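Local coordinates for TRAP dicarboxylate transporter, DctP subunit (Anaerococcus prevoti, PDB 4N91), which binds D-glucuronate in its alpha and beta forms, probably as the extracytoplasmic solute-binding component of a TRAP transporter, at residues A[181-189]-A[303-313]. Residues are numbered along the deposited sequence; the frame is centred on the assembly and turned at random.
Sequences TNVRMMDLL and FVDAVAPLTKE
NH2 of R184 reaches OE2 of E313 at 2.8 Å in a nearly straight bond. Beside it NE of the same arginine meets OE1 at 3.0 Å, a side-on grip with one nitrogen to each oxygen. Both oxygens receive their N-H from the syn side, and guanidinium and carboxylate lie nearly coplanar, 24° apart, so this salt bridge fixes the turn of both groups. CG of R184, anti to the backbone N, lies 3.4 Å from CD1 of L310, and the bend at chi2 then turns the rest of the chain toward E313, while CD2 of L188 rests over one guanidinium face near its rim. Replacing R184 with an alanine is likely to leave the E313 carboxylate without its charged mate across the helices and to remove both the CG packed on CD1 of L310 and the guanidinium under CD2 of L188.

Behind the bridge the helices interlock as knobs into holes. L188 drops among A306, V307, P309 and L310, its CD1 3.7 Å from CB of L310; L310 in turn fits among T181, R184, M185 and L188. With CG anti to its backbone N (chi1 -176°), L310 sends CD2 toward CB of selenomethionine M185. Further along, CG1 of V307 packs against CG of M185 and CG of L189, and CD2 of L189 touches both this CG1 and CB of A306. A water bridges the backbone carbonyls, donating to both L188 O and A306 O at 2.7 Å each.

The axes run 8.6 Å apart at 138°, and the far side of helix 180-188 lies on strands 173-176 and 192-195. The pair thus joins helix 301-317 to a strand-helix-strand unit of the periplasmic binding protein fold, whose first strand carries R175 of the glucuronate site.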
loop_
_atom_site.group_PDB
_atom_site.type_symbol
_atom_site.label_atom_id
_atom_site.label_comp_id
_atom_site.label_asym_id
_atom_site.label_seq_id
_atom_site.Cartn_x
_atom_site.Cartn_y
_atom_site.Cartn_z
ATOM N N THR A 181 -7.387 -0.127 -11.501
ATOM C CA THR A 181 -8.470 -0.583 -10.630
ATOM C C THR A 181 -9.112 0.587 -9.895
ATOM O O THR A 181 -10.342 0.751 -9.893
ATOM C CB THR A 181 -7.952 -1.632 -9.624
ATOM O OG1 THR A 181 -7.670 -2.830 -10.332
ATOM C CG2 THR A 181 -8.982 -1.884 -8.536
ATOM N N ASN A 182 -8.279 1.459 -9.327
ATOM C CA ASN A 182 -8.793 2.609 -8.612
ATOM C C ASN A 182 -9.453 3.630 -9.517
ATOM O O ASN A 182 -10.407 4.291 -9.114
ATOM C CB ASN A 182 -7.711 3.241 -7.736
ATOM C CG ASN A 182 -7.456 2.411 -6.489
ATOM O OD1 ASN A 182 -6.679 1.468 -6.511
ATOM N ND2 ASN A 182 -8.159 2.739 -5.408
ATOM N N VAL A 183 -8.946 3.795 -10.728
ATOM C CA VAL A 183 -9.637 4.667 -11.670
ATOM C C VAL A 183 -11.063 4.158 -11.936
ATOM O O VAL A 183 -12.031 4.920 -11.902
ATOM C CB VAL A 183 -8.862 4.787 -12.964
ATOM C CG1 VAL A 183 -9.692 5.511 -14.028
ATOM C CG2 VAL A 183 -7.549 5.514 -12.701
ATOM N N ARG A 184 -11.194 2.859 -12.205
ATOM C CA ARG A 184 -12.500 2.266 -12.437
ATOM C C ARG A 184 -13.405 2.400 -11.203
ATOM O O ARG A 184 -14.593 2.655 -11.326
ATOM C CB ARG A 184 -12.361 0.801 -12.846
ATOM C CG ARG A 184 -13.665 0.094 -13.092
ATOM C CD ARG A 184 -14.456 0.681 -14.233
ATOM N NE ARG A 184 -15.638 -0.143 -14.484
ATOM C CZ ARG A 184 -16.766 0.302 -15.021
ATOM N NH1 ARG A 184 -16.881 1.576 -15.396
ATOM N NH2 ARG A 184 -17.788 -0.532 -15.180
HETATM N N MSE A 185 -12.840 2.235 -10.014
HETATM C CA MSE A 185 -13.614 2.408 -8.795
HETATM C C MSE A 185 -14.209 3.818 -8.735
HETATM O O MSE A 185 -15.378 3.994 -8.353
HETATM C CB MSE A 185 -12.738 2.154 -7.567
HETATM C CG MSE A 185 -13.524 2.187 -6.272
HETATM SE SE MSE A 185 -12.339 2.008 -4.711
HETATM C CE MSE A 185 -11.537 3.801 -4.737
HETATM N N MSE A 186 -13.425 4.838 -9.101
HETATM C CA MSE A 186 -13.948 6.207 -9.028
HETATM C C MSE A 186 -15.056 6.395 -10.062
HETATM O O MSE A 186 -16.047 7.071 -9.776
HETATM C CB MSE A 186 -12.876 7.271 -9.224
HETATM C CG MSE A 186 -11.756 7.225 -8.202
HETATM SE SE MSE A 186 -12.374 7.185 -6.325
HETATM C CE MSE A 186 -13.651 8.597 -6.360
ATOM N N ASP A 187 -14.891 5.791 -11.245
ATOM C CA ASP A 187 -15.909 5.879 -12.283
ATOM C C ASP A 187 -17.244 5.294 -11.795
ATOM O O ASP A 187 -18.310 5.896 -12.013
ATOM C CB ASP A 187 -15.482 5.118 -13.527
ATOM C CG ASP A 187 -14.375 5.788 -14.291
ATOM O OD1 ASP A 187 -14.132 7.006 -14.109
ATOM O OD2 ASP A 187 -13.761 5.077 -15.110
ATOM N N LEU A 188 -17.191 4.133 -11.141
ATOM C CA LEU A 188 -18.392 3.481 -10.620
ATOM C C LEU A 188 -19.045 4.257 -9.482
ATOM O O LEU A 188 -20.251 4.155 -9.254
ATOM C CB LEU A 188 -18.049 2.076 -10.133
ATOM C CG LEU A 188 -17.783 1.065 -11.236
ATOM C CD1 LEU A 188 -17.078 -0.156 -10.666
ATOM C CD2 LEU A 188 -19.111 0.688 -11.902
ATOM N N LEU A 189 -18.242 5.023 -8.755
ATOM C CA LEU A 189 -18.760 5.934 -7.736
ATOM C C LEU A 189 -19.314 7.252 -8.311
ATOM O O LEU A 189 -19.695 8.154 -7.551
ATOM C CB LEU A 189 -17.651 6.247 -6.727
ATOM C CG LEU A 189 -17.244 5.073 -5.841
ATOM C CD1 LEU A 189 -15.924 5.342 -5.067
ATOM C CD2 LEU A 189 -18.374 4.789 -4.852
ATOM N N PHE A 303 -21.608 2.267 -0.750
ATOM C CA PHE A 303 -20.302 2.227 -1.416
ATOM C C PHE A 303 -20.068 0.814 -1.957
ATOM O O PHE A 303 -19.690 0.630 -3.107
ATOM C CB PHE A 303 -19.175 2.639 -0.475
ATOM C CG PHE A 303 -19.233 4.084 -0.043
ATOM C CD1 PHE A 303 -18.550 5.066 -0.751
ATOM C CD2 PHE A 303 -19.960 4.459 1.065
ATOM C CE1 PHE A 303 -18.598 6.386 -0.375
ATOM C CE2 PHE A 303 -20.012 5.799 1.467
ATOM C CZ PHE A 303 -19.321 6.762 0.746
ATOM N N VAL A 304 -20.335 -0.187 -1.124
ATOM C CA VAL A 304 -20.150 -1.588 -1.510
ATOM C C VAL A 304 -20.940 -1.867 -2.774
ATOM O O VAL A 304 -20.420 -2.410 -3.733
ATOM C CB VAL A 304 -20.611 -2.530 -0.387
ATOM C CG1 VAL A 304 -20.563 -3.979 -0.844
ATOM C CG2 VAL A 304 -19.746 -2.331 0.865
ATOM N N ASP A 305 -22.204 -1.461 -2.786
ATOM C CA ASP A 305 -23.078 -1.766 -3.912
ATOM C C ASP A 305 -22.636 -1.029 -5.183
ATOM O O ASP A 305 -22.694 -1.593 -6.289
ATOM C CB ASP A 305 -24.529 -1.413 -3.556
ATOM C CG ASP A 305 -25.120 -2.346 -2.491
ATOM O OD1 ASP A 305 -24.552 -3.426 -2.239
ATOM O OD2 ASP A 305 -26.156 -1.995 -1.903
ATOM N N ALA A 306 -22.157 0.207 -5.035
ATOM C CA ALA A 306 -21.729 1.001 -6.185
ATOM C C ALA A 306 -20.520 0.387 -6.874
ATOM O O ALA A 306 -20.397 0.464 -8.095
ATOM C CB ALA A 306 -21.394 2.427 -5.777
ATOM N N VAL A 307 -19.592 -0.163 -6.097
ATOM C CA VAL A 307 -18.353 -0.676 -6.678
ATOM C C VAL A 307 -18.320 -2.190 -6.887
ATOM O O VAL A 307 -17.333 -2.712 -7.428
ATOM C CB VAL A 307 -17.102 -0.231 -5.883
ATOM C CG1 VAL A 307 -17.091 1.283 -5.733
ATOM C CG2 VAL A 307 -17.035 -0.917 -4.505
ATOM N N ALA A 308 -19.398 -2.888 -6.508
ATOM C CA ALA A 308 -19.482 -4.339 -6.694
ATOM C C ALA A 308 -19.168 -4.801 -8.127
ATOM O O ALA A 308 -18.490 -5.819 -8.321
ATOM C CB ALA A 308 -20.852 -4.845 -6.258
ATOM N N PRO A 309 -19.638 -4.056 -9.142
ATOM C CA PRO A 309 -19.320 -4.488 -10.510
ATOM C C PRO A 309 -17.829 -4.602 -10.792
ATOM O O PRO A 309 -17.425 -5.380 -11.643
ATOM C CB PRO A 309 -19.937 -3.393 -11.379
ATOM C CG PRO A 309 -21.048 -2.855 -10.562
ATOM C CD PRO A 309 -20.535 -2.888 -9.140
ATOM N N LEU A 310 -17.007 -3.841 -10.087
ATOM C CA LEU A 310 -15.574 -3.908 -10.308
ATOM C C LEU A 310 -15.014 -5.290 -9.999
ATOM O O LEU A 310 -14.205 -5.827 -10.750
ATOM C CB LEU A 310 -14.869 -2.861 -9.449
ATOM C CG LEU A 310 -13.366 -2.730 -9.629
ATOM C CD1 LEU A 310 -13.027 -2.606 -11.065
ATOM C CD2 LEU A 310 -12.873 -1.490 -8.862
ATOM N N THR A 311 -15.445 -5.867 -8.888
ATOM C CA THR A 311 -14.994 -7.202 -8.521
ATOM C C THR A 311 -15.468 -8.226 -9.543
ATOM O O THR A 311 -14.703 -9.111 -9.948
ATOM C CB THR A 311 -15.469 -7.565 -7.120
ATOM O OG1 THR A 311 -14.821 -6.702 -6.175
ATOM C CG2 THR A 311 -15.169 -9.022 -6.776
ATOM N N LYS A 312 -16.726 -8.112 -9.956
ATOM C CA LYS A 312 -17.266 -9.001 -10.981
ATOM C C LYS A 312 -16.446 -8.910 -12.265
ATOM O O LYS A 312 -16.114 -9.930 -12.860
ATOM C CB LYS A 312 -18.738 -8.676 -11.256
ATOM C CG LYS A 312 -19.382 -9.538 -12.345
ATOM C CD LYS A 312 -20.824 -9.114 -12.614
ATOM C CE LYS A 312 -21.581 -10.152 -13.447
ATOM N NZ LYS A 312 -21.412 -9.944 -14.913
ATOM N N GLU A 313 -16.115 -7.685 -12.678
ATOM C CA GLU A 313 -15.405 -7.441 -13.924
ATOM C C GLU A 313 -13.990 -7.973 -13.853
ATOM O O GLU A 313 -13.489 -8.572 -14.789
ATOM C CB GLU A 313 -15.336 -5.926 -14.203
ATOM C CG GLU A 313 -16.651 -5.312 -14.628
ATOM C CD GLU A 313 -16.676 -3.785 -14.509
ATOM O OE1 GLU A 313 -15.602 -3.146 -14.370
ATOM O OE2 GLU A 313 -17.795 -3.218 -14.551
HETATM O O HOH W 1 -21.886 2.066 -9.701
#